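Local coordinates for protein ATP-dependent 6-phosphofructokinase isozyme 2 (Escherichia coli, PDB 3UMO) that phosphorylates D-fructose 6-phosphate to fructose 1,6-bisphosphate with magnesium ATP, the first committing step of glycolysis, as a homodimeric kinase of the PfkB (ribokinase) family, at residues T19-P24 with V97-E102; S15-P20 with Q91-H96; A49-S54 with R293-D298; P11-A16 with P33-G38. All coordinates share one frame; numbering follows the deposited sequence.

Interaction 1 (T19-P24 with V97-E102). With ATP (adenosine-5'-triphosphate), chain H.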
loop_
_atom_site.group_PDB
_atom_site.type_symbol
_atom_site.label_atom_id
_atom_site.label_comp_id
_atom_site.label_asym_id
_atom_site.label_seq_id
_atom_site.Cartn_x
_atom_site.Cartn_y
_atom_site.Cartn_z
ATOM N N THR A 19 12.587 -6.043 -5.916
ATOM C CA THR A 19 11.828 -7.073 -5.205
ATOM C C THR A 19 10.489 -7.281 -5.933
ATOM O O THR A 19 9.997 -6.368 -6.591
ATOM C CB THR A 19 11.658 -6.695 -3.702
ATOM O OG1 THR A 19 11.305 -7.857 -2.934
ATOM C CG2 THR A 19 10.604 -5.611 -3.524
ATOM N N PRO A 20 9.916 -8.495 -5.867
ATOM C CA PRO A 20 8.707 -8.732 -6.674
ATOM C C PRO A 20 7.464 -8.001 -6.177
ATOM O O PRO A 20 6.691 -7.489 -6.986
ATOM C CB PRO A 20 8.495 -10.250 -6.552
ATOM C CG PRO A 20 9.837 -10.792 -6.197
ATOM C CD PRO A 20 10.463 -9.747 -5.319
ATOM N N GLN A 21 7.267 -7.958 -4.867
ATOM C CA GLN A 21 6.066 -7.351 -4.309
ATOM C C GLN A 21 6.444 -6.510 -3.099
ATOM O O GLN A 21 7.522 -6.682 -2.524
ATOM C CB GLN A 21 5.058 -8.436 -3.896
ATOM C CG GLN A 21 4.645 -9.402 -5.012
ATOM C CD GLN A 21 3.509 -8.872 -5.868
ATOM O OE1 GLN A 21 2.939 -7.817 -5.580
ATOM N NE2 GLN A 21 3.171 -9.602 -6.932
ATOM N N ILE A 22 5.568 -5.590 -2.715
ATOM C CA ILE A 22 5.780 -4.867 -1.469
ATOM C C ILE A 22 4.584 -5.030 -0.543
ATOM O O ILE A 22 3.429 -4.818 -0.927
ATOM C CB ILE A 22 6.156 -3.378 -1.687
ATOM C CG1 ILE A 22 6.455 -2.703 -0.339
ATOM C CG2 ILE A 22 5.066 -2.643 -2.450
ATOM C CD1 ILE A 22 7.225 -1.397 -0.479
ATOM N N TYR A 23 4.883 -5.461 0.674
ATOM C CA TYR A 23 3.884 -5.670 1.699
ATOM C C TYR A 23 4.623 -5.665 3.024
ATOM O O TYR A 23 5.841 -5.856 3.048
ATOM C CB TYR A 23 3.155 -7.001 1.478
ATOM C CG TYR A 23 4.065 -8.196 1.283
ATOM C CD1 TYR A 23 4.629 -8.858 2.369
ATOM C CD2 TYR A 23 4.344 -8.675 0.009
ATOM C CE1 TYR A 23 5.457 -9.960 2.190
ATOM C CE2 TYR A 23 5.165 -9.773 -0.181
ATOM C CZ TYR A 23 5.716 -10.413 0.910
ATOM O OH TYR A 23 6.533 -11.501 0.711
ATOM N N PRO A 24 3.900 -5.418 4.125
ATOM C CA PRO A 24 4.571 -5.331 5.419
ATOM C C PRO A 24 4.728 -6.681 6.099
ATOM O O PRO A 24 4.231 -7.700 5.606
ATOM C CB PRO A 24 3.623 -4.448 6.233
ATOM C CG PRO A 24 2.260 -4.794 5.687
ATOM C CD PRO A 24 2.475 -5.033 4.210
ATOM N N VAL A 97 9.680 -2.184 -7.274
ATOM C CA VAL A 97 8.748 -3.296 -7.121
ATOM C C VAL A 97 8.297 -3.788 -8.498
ATOM O O VAL A 97 7.627 -3.068 -9.242
ATOM C CB VAL A 97 7.536 -2.914 -6.246
ATOM C CG1 VAL A 97 6.676 -4.137 -6.003
ATOM C CG2 VAL A 97 8.006 -2.320 -4.922
ATOM N N GLU A 98 8.663 -5.023 -8.836
ATOM C CA GLU A 98 8.413 -5.544 -10.179
ATOM C C GLU A 98 6.930 -5.633 -10.540
ATOM O O GLU A 98 6.550 -5.322 -11.668
ATOM C CB GLU A 98 9.085 -6.908 -10.381
ATOM C CG GLU A 98 9.584 -7.157 -11.810
ATOM C CD GLU A 98 10.976 -6.587 -12.057
ATOM O OE1 GLU A 98 11.096 -5.362 -12.272
ATOM O OE2 GLU A 98 11.953 -7.368 -12.032
ATOM N N ALA A 99 6.094 -6.036 -9.590
ATOM C CA ALA A 99 4.674 -6.252 -9.893
ATOM C C ALA A 99 3.911 -4.971 -10.263
ATOM O O ALA A 99 2.972 -5.007 -11.063
ATOM C CB ALA A 99 3.993 -6.969 -8.746
ATOM N N SER A 100 4.318 -3.848 -9.689
ATOM C CA SER A 100 3.606 -2.586 -9.896
ATOM C C SER A 100 4.396 -1.592 -10.739
ATOM O O SER A 100 3.829 -0.645 -11.290
ATOM C CB SER A 100 3.310 -1.949 -8.543
ATOM O OG SER A 100 4.518 -1.697 -7.856
ATOM N N GLY A 101 5.709 -1.789 -10.818
ATOM C CA GLY A 101 6.577 -0.859 -11.521
ATOM C C GLY A 101 6.887 0.376 -10.688
ATOM O O GLY A 101 7.524 1.322 -11.167
ATOM N N GLU A 102 6.427 0.368 -9.441
ATOM C CA GLU A 102 6.616 1.497 -8.533
ATOM C C GLU A 102 8.009 1.484 -7.906
ATOM O O GLU A 102 8.627 0.429 -7.761
ATOM C CB GLU A 102 5.546 1.469 -7.434
ATOM C CG GLU A 102 4.125 1.732 -7.943
ATOM C CD GLU A 102 3.080 1.669 -6.840
ATOM O OE1 GLU A 102 3.357 1.051 -5.788
ATOM O OE2 GLU A 102 1.981 2.240 -7.026
HETATM P PG ATP H . 10.669 -16.865 5.492
HETATM O O1G ATP H . 10.599 -17.285 6.925
HETATM O O2G ATP H . 12.143 -16.604 5.177
HETATM O O3G ATP H . 10.124 -17.920 4.562
HETATM P PB ATP H . 8.740 -14.861 6.026
HETATM O O1B ATP H . 8.625 -13.370 5.501
HETATM O O2B ATP H . 8.752 -14.875 7.565
HETATM O O3B ATP H . 10.018 -15.477 5.300
HETATM P PA ATP H . 6.595 -15.385 4.367
HETATM O O1A ATP H . 7.434 -14.844 3.229
HETATM O O2A ATP H . 5.841 -16.656 3.934
HETATM O O3A ATP H . 7.495 -15.694 5.557
HETATM O "O5'" ATP H . 5.535 -14.254 4.807
HETATM C "C5'" ATP H . 5.270 -14.006 6.139
HETATM C "C4'" ATP H . 4.322 -12.935 6.400
HETATM O "O4'" ATP H . 4.471 -11.952 5.352
HETATM C "C3'" ATP H . 2.954 -13.444 6.266
HETATM O "O3'" ATP H . 2.445 -13.778 7.497
HETATM C "C2'" ATP H . 2.198 -12.344 5.663
HETATM O "O2'" ATP H . 1.710 -11.544 6.655
HETATM C "C1'" ATP H . 3.196 -11.593 4.872
HETATM N N9 ATP H . 3.111 -11.872 3.443
HETATM C C8 ATP H . 3.825 -12.820 2.808
HETATM N N7 ATP H . 3.498 -12.784 1.495
HETATM C C5 ATP H . 2.582 -11.817 1.303
HETATM C C6 ATP H . 1.906 -11.345 0.171
HETATM N N6 ATP H . 2.161 -11.966 -1.175
HETATM N N1 ATP H . 1.029 -10.334 0.318
HETATM C C2 ATP H . 0.806 -9.784 1.530
HETATM N N3 ATP H . 1.441 -10.214 2.628
HETATM C C4 ATP H . 2.326 -11.221 2.549
#

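Interaction 2 (S15-P20 with Q91-H96)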
loop_
_atom_site.group_PDB
_atom_site.type_symbol
_atom_site.label_atom_id
_atom_site.label_comp_id
_atom_site.label_asym_id
_atom_site.label_seq_id
_atom_site.Cartn_x
_atom_site.Cartn_y
_atom_site.Cartn_z
ATOM N N SER A 15 21.942 2.346 -2.563
ATOM C CA SER A 15 21.721 0.995 -3.057
ATOM C C SER A 15 20.420 0.974 -3.833
ATOM O O SER A 15 19.395 1.427 -3.333
ATOM C CB SER A 15 21.623 0.001 -1.899
ATOM O OG SER A 15 22.871 -0.185 -1.262
ATOM N N ALA A 16 20.457 0.458 -5.056
ATOM C CA ALA A 16 19.231 0.253 -5.818
ATOM C C ALA A 16 18.976 -1.245 -5.908
ATOM O O ALA A 16 19.814 -2.002 -6.407
ATOM C CB ALA A 16 19.345 0.853 -7.209
ATOM N N THR A 17 17.820 -1.671 -5.415
ATOM C CA THR A 17 17.490 -3.088 -5.410
ATOM C C THR A 17 16.103 -3.348 -5.986
ATOM O O THR A 17 15.303 -2.417 -6.164
ATOM C CB THR A 17 17.586 -3.677 -3.988
ATOM O OG1 THR A 17 17.383 -5.092 -4.044
ATOM C CG2 THR A 17 16.543 -3.047 -3.067
ATOM N N ILE A 18 15.825 -4.619 -6.268
ATOM C CA ILE A 18 14.574 -5.032 -6.887
ATOM C C ILE A 18 13.910 -6.109 -6.032
ATOM O O ILE A 18 14.590 -6.979 -5.482
ATOM C CB ILE A 18 14.832 -5.586 -8.310
ATOM C CG1 ILE A 18 15.449 -4.501 -9.201
ATOM C CG2 ILE A 18 13.555 -6.088 -8.935
ATOM C CD1 ILE A 18 16.027 -5.041 -10.511
ATOM N N THR A 19 12.587 -6.043 -5.916
ATOM C CA THR A 19 11.828 -7.073 -5.205
ATOM C C THR A 19 10.489 -7.281 -5.933
ATOM O O THR A 19 9.997 -6.368 -6.591
ATOM C CB THR A 19 11.658 -6.695 -3.702
ATOM O OG1 THR A 19 11.305 -7.857 -2.934
ATOM C CG2 THR A 19 10.604 -5.611 -3.524
ATOM N N PRO A 20 9.916 -8.495 -5.867
ATOM C CA PRO A 20 8.707 -8.732 -6.674
ATOM C C PRO A 20 7.464 -8.001 -6.177
ATOM O O PRO A 20 6.691 -7.489 -6.986
ATOM C CB PRO A 20 8.495 -10.250 -6.552
ATOM C CG PRO A 20 9.837 -10.792 -6.197
ATOM C CD PRO A 20 10.463 -9.747 -5.319
ATOM N N GLN A 91 24.108 5.167 3.562
ATOM C CA GLN A 91 23.452 4.606 2.386
ATOM C C GLN A 91 21.949 4.848 2.395
ATOM O O GLN A 91 21.277 4.569 3.394
ATOM C CB GLN A 91 23.684 3.096 2.328
ATOM C CG GLN A 91 25.140 2.655 2.390
ATOM C CD GLN A 91 25.359 1.328 1.680
ATOM O OE1 GLN A 91 25.876 0.374 2.260
ATOM N NE2 GLN A 91 24.959 1.264 0.411
ATOM N N ASN A 92 21.418 5.366 1.288
ATOM C CA ASN A 92 19.970 5.400 1.101
ATOM C C ASN A 92 19.542 4.214 0.244
ATOM O O ASN A 92 20.370 3.608 -0.438
ATOM C CB ASN A 92 19.508 6.721 0.478
ATOM C CG ASN A 92 19.726 7.897 1.396
ATOM O OD1 ASN A 92 19.702 7.747 2.616
ATOM N ND2 ASN A 92 19.953 9.071 0.820
ATOM N N LEU A 93 18.258 3.876 0.288
ATOM C CA LEU A 93 17.778 2.693 -0.417
ATOM C C LEU A 93 16.678 3.016 -1.417
ATOM O O LEU A 93 15.668 3.637 -1.067
ATOM C CB LEU A 93 17.280 1.632 0.571
ATOM C CG LEU A 93 16.867 0.292 -0.052
ATOM C CD1 LEU A 93 18.053 -0.394 -0.718
ATOM C CD2 LEU A 93 16.210 -0.635 0.973
ATOM N N HIS A 94 16.885 2.570 -2.656
ATOM C CA HIS A 94 15.907 2.700 -3.727
ATOM C C HIS A 94 15.392 1.303 -4.032
ATOM O O HIS A 94 16.169 0.416 -4.389
ATOM C CB HIS A 94 16.577 3.294 -4.974
ATOM C CG HIS A 94 15.671 3.421 -6.161
ATOM N ND1 HIS A 94 15.409 2.367 -7.014
ATOM C CD2 HIS A 94 14.989 4.481 -6.651
ATOM C CE1 HIS A 94 14.590 2.775 -7.971
ATOM N NE2 HIS A 94 14.322 4.052 -7.773
ATOM N N VAL A 95 14.086 1.096 -3.890
ATOM C CA VAL A 95 13.509 -0.220 -4.150
ATOM C C VAL A 95 12.537 -0.192 -5.320
ATOM O O VAL A 95 11.535 0.525 -5.289
ATOM C CB VAL A 95 12.750 -0.758 -2.919
ATOM C CG1 VAL A 95 12.237 -2.177 -3.185
ATOM C CG2 VAL A 95 13.629 -0.723 -1.686
ATOM N N HIS A 96 12.821 -0.982 -6.350
ATOM C CA HIS A 96 11.877 -1.139 -7.448
ATOM C C HIS A 96 10.998 -2.364 -7.207
ATOM O O HIS A 96 11.508 -3.454 -6.952
ATOM C CB HIS A 96 12.609 -1.303 -8.771
ATOM C CG HIS A 96 11.688 -1.442 -9.941
ATOM N ND1 HIS A 96 11.169 -0.350 -10.605
ATOM C CD2 HIS A 96 11.161 -2.534 -10.538
ATOM C CE1 HIS A 96 10.377 -0.770 -11.581
ATOM N NE2 HIS A 96 10.355 -2.092 -11.556
HETATM O O HOH W 1 16.032 -0.146 -7.750
#

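Interaction 3 (A49-S54 with R293-D298). With K (potassium ion), chain F.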
loop_
_atom_site.group_PDB
_atom_site.type_symbol
_atom_site.label_atom_id
_atom_site.label_comp_id
_atom_site.label_asym_id
_atom_site.label_seq_id
_atom_site.Cartn_x
_atom_site.Cartn_y
_atom_site.Cartn_z
ATOM N N ALA A 49 28.093 16.821 -16.085
ATOM C CA ALA A 49 28.852 15.945 -16.971
ATOM C C ALA A 49 27.992 15.446 -18.137
ATOM O O ALA A 49 28.433 15.461 -19.291
ATOM C CB ALA A 49 29.435 14.772 -16.192
ATOM N N HIS A 50 26.769 15.009 -17.842
ATOM C CA HIS A 50 25.853 14.545 -18.889
ATOM C C HIS A 50 25.590 15.635 -19.919
ATOM O O HIS A 50 25.462 15.356 -21.114
ATOM C CB HIS A 50 24.514 14.092 -18.306
ATOM C CG HIS A 50 24.597 12.839 -17.496
ATOM N ND1 HIS A 50 25.797 12.248 -17.166
ATOM C CD2 HIS A 50 23.630 12.060 -16.957
ATOM C CE1 HIS A 50 25.565 11.158 -16.457
ATOM N NE2 HIS A 50 24.259 11.023 -16.314
ATOM N N LEU A 51 25.505 16.877 -19.453
ATOM C CA LEU A 51 25.192 17.988 -20.347
ATOM C C LEU A 51 26.422 18.532 -21.070
ATOM O O LEU A 51 26.333 19.500 -21.823
ATOM C CB LEU A 51 24.452 19.098 -19.601
ATOM C CG LEU A 51 23.120 18.675 -18.974
ATOM C CD1 LEU A 51 22.478 19.856 -18.256
ATOM C CD2 LEU A 51 22.176 18.097 -20.021
ATOM N N GLY A 52 27.570 17.903 -20.839
ATOM C CA GLY A 52 28.769 18.230 -21.588
ATOM C C GLY A 52 29.744 19.153 -20.886
ATOM O O GLY A 52 30.774 19.517 -21.452
ATOM N N GLY A 53 29.426 19.530 -19.653
ATOM C CA GLY A 53 30.291 20.402 -18.883
ATOM C C GLY A 53 31.127 19.615 -17.892
ATOM O O GLY A 53 31.174 18.386 -17.945
ATOM N N SER A 54 31.797 20.327 -16.992
ATOM C CA SER A 54 32.614 19.683 -15.971
ATOM C C SER A 54 32.465 20.414 -14.638
ATOM O O SER A 54 32.508 21.643 -14.586
ATOM C CB SER A 54 34.086 19.664 -16.393
ATOM O OG SER A 54 34.858 18.867 -15.513
ATOM N N ARG A 293 18.186 7.728 -12.927
ATOM C CA ARG A 293 18.961 8.294 -14.016
ATOM C C ARG A 293 18.643 9.767 -14.204
ATOM O O ARG A 293 17.482 10.168 -14.207
ATOM C CB ARG A 293 18.685 7.528 -15.312
ATOM C CG ARG A 293 18.916 6.033 -15.198
ATOM C CD ARG A 293 18.366 5.289 -16.402
ATOM N NE ARG A 293 18.938 5.774 -17.654
ATOM C CZ ARG A 293 18.353 5.649 -18.840
ATOM N NH1 ARG A 293 17.169 5.055 -18.941
ATOM N NH2 ARG A 293 18.948 6.121 -19.926
ATOM N N LEU A 294 19.689 10.566 -14.357
ATOM C CA LEU A 294 19.531 11.998 -14.536
ATOM C C LEU A 294 19.257 12.333 -15.992
ATOM O O LEU A 294 19.026 11.450 -16.812
ATOM C CB LEU A 294 20.779 12.732 -14.048
ATOM C CG LEU A 294 21.256 12.320 -12.656
ATOM C CD1 LEU A 294 22.616 12.914 -12.347
ATOM C CD2 LEU A 294 20.238 12.728 -11.608
ATOM N N CYS A 295 19.282 13.621 -16.301
ATOM C CA CYS A 295 19.036 14.101 -17.659
ATOM C C CYS A 295 20.098 13.636 -18.660
ATOM O O CYS A 295 21.283 13.549 -18.327
ATOM C CB CYS A 295 19.003 15.633 -17.656
ATOM S SG CYS A 295 20.542 16.395 -17.037
ATOM N N SER A 296 19.675 13.342 -19.889
ATOM C CA SER A 296 20.615 13.062 -20.966
ATOM C C SER A 296 20.767 14.309 -21.829
ATOM O O SER A 296 19.842 15.113 -21.937
ATOM C CB SER A 296 20.135 11.895 -21.831
ATOM O OG SER A 296 19.015 12.279 -22.608
ATOM N N HIS A 297 21.931 14.460 -22.453
ATOM C CA HIS A 297 22.183 15.611 -23.321
ATOM C C HIS A 297 21.152 15.768 -24.439
ATOM O O HIS A 297 20.640 16.867 -24.672
ATOM C CB HIS A 297 23.590 15.546 -23.923
ATOM C CG HIS A 297 23.870 16.632 -24.918
ATOM N ND1 HIS A 297 23.481 16.550 -26.237
ATOM C CD2 HIS A 297 24.493 17.827 -24.781
ATOM C CE1 HIS A 297 23.853 17.648 -26.873
ATOM N NE2 HIS A 297 24.472 18.438 -26.012
ATOM N N ASP A 298 20.859 14.675 -25.135
ATOM C CA ASP A 298 19.981 14.737 -26.301
ATOM C C ASP A 298 18.543 15.100 -25.943
ATOM O O ASP A 298 17.921 15.903 -26.638
ATOM C CB ASP A 298 20.022 13.430 -27.091
ATOM C CG ASP A 298 21.381 13.170 -27.714
ATOM O OD1 ASP A 298 22.267 14.048 -27.613
ATOM O OD2 ASP A 298 21.561 12.088 -28.314
HETATM K K K F . 14.684 9.680 -13.575
HETATM O O HOH W 2 23.937 12.412 -21.764
HETATM O O HOH W 3 22.207 9.269 -14.316
#

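Interaction 4 (P11-A16 with P33-G38)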
loop_
_atom_site.group_PDB
_atom_site.type_symbol
_atom_site.label_atom_id
_atom_site.label_comp_id
_atom_site.label_asym_id
_atom_site.label_seq_id
_atom_site.Cartn_x
_atom_site.Cartn_y
_atom_site.Cartn_z
ATOM N N PRO A 11 26.703 13.452 1.556
ATOM C CA PRO A 11 26.661 12.518 0.426
ATOM C C PRO A 11 26.154 11.148 0.858
ATOM O O PRO A 11 25.990 10.878 2.048
ATOM C CB PRO A 11 28.128 12.408 0.016
ATOM C CG PRO A 11 28.884 12.662 1.267
ATOM C CD PRO A 11 28.077 13.681 2.036
ATOM N N SER A 12 25.921 10.273 -0.110
ATOM C CA SER A 12 25.565 8.906 0.228
ATOM C C SER A 12 26.012 7.925 -0.839
ATOM O O SER A 12 26.236 8.302 -1.994
ATOM C CB SER A 12 24.056 8.776 0.471
ATOM O OG SER A 12 23.315 9.154 -0.672
ATOM N N LEU A 13 26.159 6.668 -0.433
ATOM C CA LEU A 13 26.337 5.574 -1.376
ATOM C C LEU A 13 25.003 4.852 -1.430
ATOM O O LEU A 13 24.654 4.110 -0.511
ATOM C CB LEU A 13 27.431 4.608 -0.917
ATOM C CG LEU A 13 27.673 3.427 -1.864
ATOM C CD1 LEU A 13 28.304 3.927 -3.151
ATOM C CD2 LEU A 13 28.556 2.371 -1.208
ATOM N N ASP A 14 24.244 5.083 -2.491
ATOM C CA ASP A 14 22.885 4.565 -2.550
ATOM C C ASP A 14 22.840 3.153 -3.113
ATOM O O ASP A 14 23.610 2.799 -4.008
ATOM C CB ASP A 14 21.977 5.502 -3.357
ATOM C CG ASP A 14 21.815 6.860 -2.704
ATOM O OD1 ASP A 14 22.046 6.962 -1.479
ATOM O OD2 ASP A 14 21.455 7.824 -3.411
ATOM N N SER A 15 21.942 2.346 -2.563
ATOM C CA SER A 15 21.721 0.995 -3.057
ATOM C C SER A 15 20.420 0.974 -3.833
ATOM O O SER A 15 19.395 1.427 -3.333
ATOM C CB SER A 15 21.623 0.001 -1.899
ATOM O OG SER A 15 22.871 -0.185 -1.262
ATOM N N ALA A 16 20.457 0.458 -5.056
ATOM C CA ALA A 16 19.231 0.253 -5.818
ATOM C C ALA A 16 18.976 -1.245 -5.908
ATOM O O ALA A 16 19.814 -2.002 -6.407
ATOM C CB ALA A 16 19.345 0.853 -7.209
ATOM N N PRO A 33 22.222 -5.319 -4.488
ATOM C CA PRO A 33 22.024 -3.924 -4.900
ATOM C C PRO A 33 23.054 -3.429 -5.906
ATOM O O PRO A 33 24.212 -3.868 -5.903
ATOM C CB PRO A 33 22.176 -3.154 -3.588
ATOM C CG PRO A 33 23.074 -4.018 -2.751
ATOM C CD PRO A 33 22.698 -5.431 -3.097
ATOM N N VAL A 34 22.612 -2.520 -6.772
ATOM C CA VAL A 34 23.516 -1.758 -7.619
ATOM C C VAL A 34 23.810 -0.462 -6.881
ATOM O O VAL A 34 22.886 0.233 -6.460
ATOM C CB VAL A 34 22.887 -1.439 -8.990
ATOM C CG1 VAL A 34 23.761 -0.448 -9.757
ATOM C CG2 VAL A 34 22.693 -2.720 -9.792
ATOM N N PHE A 35 25.087 -0.141 -6.701
ATOM C CA PHE A 35 25.443 1.066 -5.962
ATOM C C PHE A 35 25.572 2.268 -6.883
ATOM O O PHE A 35 26.038 2.151 -8.016
ATOM C CB PHE A 35 26.732 0.863 -5.163
ATOM C CG PHE A 35 26.647 -0.259 -4.170
ATOM C CD1 PHE A 35 25.853 -0.139 -3.045
ATOM C CD2 PHE A 35 27.346 -1.443 -4.370
ATOM C CE1 PHE A 35 25.756 -1.170 -2.121
ATOM C CE2 PHE A 35 27.252 -2.484 -3.452
ATOM C CZ PHE A 35 26.455 -2.344 -2.324
ATOM N N GLU A 36 25.140 3.422 -6.393
ATOM C CA GLU A 36 25.241 4.651 -7.171
ATOM C C GLU A 36 25.545 5.826 -6.249
ATOM O O GLU A 36 25.213 5.793 -5.058
ATOM C CB GLU A 36 23.949 4.908 -7.955
ATOM C CG GLU A 36 22.808 5.449 -7.113
ATOM C CD GLU A 36 21.448 5.236 -7.759
ATOM O OE1 GLU A 36 21.362 4.472 -8.745
ATOM O OE2 GLU A 36 20.463 5.830 -7.269
ATOM N N PRO A 37 26.194 6.865 -6.796
ATOM C CA PRO A 37 26.473 8.068 -6.007
ATOM C C PRO A 37 25.193 8.791 -5.617
ATOM O O PRO A 37 24.261 8.904 -6.415
ATOM C CB PRO A 37 27.294 8.933 -6.970
ATOM C CG PRO A 37 27.903 7.962 -7.930
ATOM C CD PRO A 37 26.843 6.917 -8.120
ATOM N N GLY A 38 25.145 9.272 -4.384
ATOM C CA GLY A 38 23.985 10.002 -3.919
ATOM C C GLY A 38 24.402 11.322 -3.315
ATOM O O GLY A 38 25.544 11.482 -2.887
#

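Interaction 1 (T19-P24 with V97-E102)
I22 has CG1 anti to its backbone N (chi1 -176°) and CG2 between N and the carbonyl carbon; V97, with CG1 also anti to N, turns CG2 beside N. The two side chains cross at about a right angle, CG2 of I22 lying 3.9 Å from CG2 of V97. The other branch, V97 CG1, packs on P20 O and Q21 CA. Backbone bonds close the contact: E98 N donates to T19 O (2.9 Å), and A99 N to P20 O (3.0 Å) with the donor tilted 16° from the carbonyl plane. Here the parallel pairing of strands 12-19 and 93-97 ends at T19 and V97, and both segments leave the lid sheet as loops. The Q21 amide lies against A99, NE2 3.3 Å from its CB, while the same NE2 bonds to A99 O of the third subunit. Beyond it the Y23 ring carries an adenine on one face, ATP C5 sitting 3.4 Å above the ring centre; K189 of the second subunit bonds to the same nucleotide. An alanine in place of Y23 would probably leave that adenine face without its aromatic partner and the base freer to shift.

Interaction 2 (S15-P20 with Q91-H96)
T17 O is gripped twice: H96 N donates to it across the strands at 2.9 Å, and water 1 donates to it at the same length. The water also meets H94 ND1, in the plane of the imidazole at its edge (2.7 Å), so it bridges the carbonyl of one strand to the ring of the other. That ring is fixed at its far nitrogen too, NE2 being bonded to Q103 OE1. The backbone ladder is regular: S15 N donates to N92 O, H94 N to S15 O (2.8 Å), T17 N to H94 O and T19 N to H96 O. CA-H groups of L93 and V95 point at the carbonyl oxygens of S15 and T17, and those of A16 and I18 at the carbonyl oxygens of H94 and H96. On the face carrying S15, T17, L93 and V95 the side chains pack together: L93 CD1 reaches S15 CB (3.8 Å) and T17 CG2 (3.9 Å), and V95 receives T17 CG2 on its CG2 and T19 CG2 on its CG1. The hydroxyls of T17 and T19 turn to other partners, T31 O and R29 O. This face meets the second subunit, L93 touching L93 and V95 touching F106 of that chain. Strands 15-19 and 93-96, inclined at 27°, form the central parallel pair of the four-stranded lid sheet, whose packing against its mate in the dimer is consistent with the beta-clasp known from ribokinase.

Interaction 3 (A49-S54 with R293-D298)
A Schellman motif ends helix 40-50, G52 turning back with positive phi and its N bonded to A49 O, and this helix end abuts the segment that runs from the potassium site to helix 297-307. At the start of that segment R293 O binds the potassium ion at 2.9 Å, alongside carbonyls of S250, V252, A286, N289 and G291. H50 presents the edge of its imidazole to C295 O, which lies in the ring plane 3.1 Å from CD2; the H50 side chain crosses that of L294 at about a right angle. L51 rests on the C295 sulphur, CD2 3.8 Å from SG. The same leucine touches A261, L264 and F278, so it meets both helix 254-267 and helix 272-286. An alanine at L51 would probably open a gap beside the C295 sulphur and among those helices. S296 is the N-cap of helix 297-307, and water 2 accepts from H297 N (2.9 Å). H297 CB sits 3.4 Å from H50 O, and its ring edge faces L51 O. Elsewhere on that ring's edge, ND1 donates nearly straight to D298 OD1, 3.1 Å away and 6° out of the ring plane.

Interaction 4 (P11-A16 with P33-G38)
The F35 ring holds D14 O at its edge, near the ring plane and 3.8 Å from CD1; over one face P33 O stands 4.1 Å above, offset toward the rim. S15 OG approaches obliquely to 3.2 Å of F35 CE1, and L13, crossing the phenylalanine, brings CD1 to 4.0 Å from F35 CB. Other aromatic rings close in from outside the pair: H68 with its plane at about 90° to F35, and W88 of the second subunit at about 50°. P33 CB packs on S15 CB at 3.6 Å. Strands 12-16 and 34-38 pair antiparallel, 34-38 being an outermost strand of the lid sheet within this chain, with hydrogen-bonded pairs S12-G38, D14-E36 and A16-V34. D14 N bonds E36 O at 2.8 Å, whereas S12 N stands above the carbonyl plane of G38, 66° out of it. S12 and D14 of the substrate site lie beside G38: S12 OG donates to D14 OD1 at 2.7 Å, and N92 N bonds the same oxygen. D14 OD2 lies 3.4 Å from G38 CA; any CB on G38 would collide with this oxygen and with S12 OG.

Strand 12-19 ties three of the contacts together: interaction 4 pairs its first half with 34-38, interaction 2 pairs its second half with 93-96, and interaction 1 continues into the loops beyond. Interactions 2 and 4 have centres 9 Å apart and join through the substrate site, Q91 NE2 lying 3.0 Å from L13 O and N92 N 3.3 Å from D14 OD1. Interaction 1, 11 Å from interaction 2 between centres, lies where the strands give way to loops that reach an ATP bound between subunits. Interaction 3 lies in the main domain at the potassium site, its nearest atoms about 6 Å from interaction 4; helix 40-50 follows strand 34-38 directly in the chain.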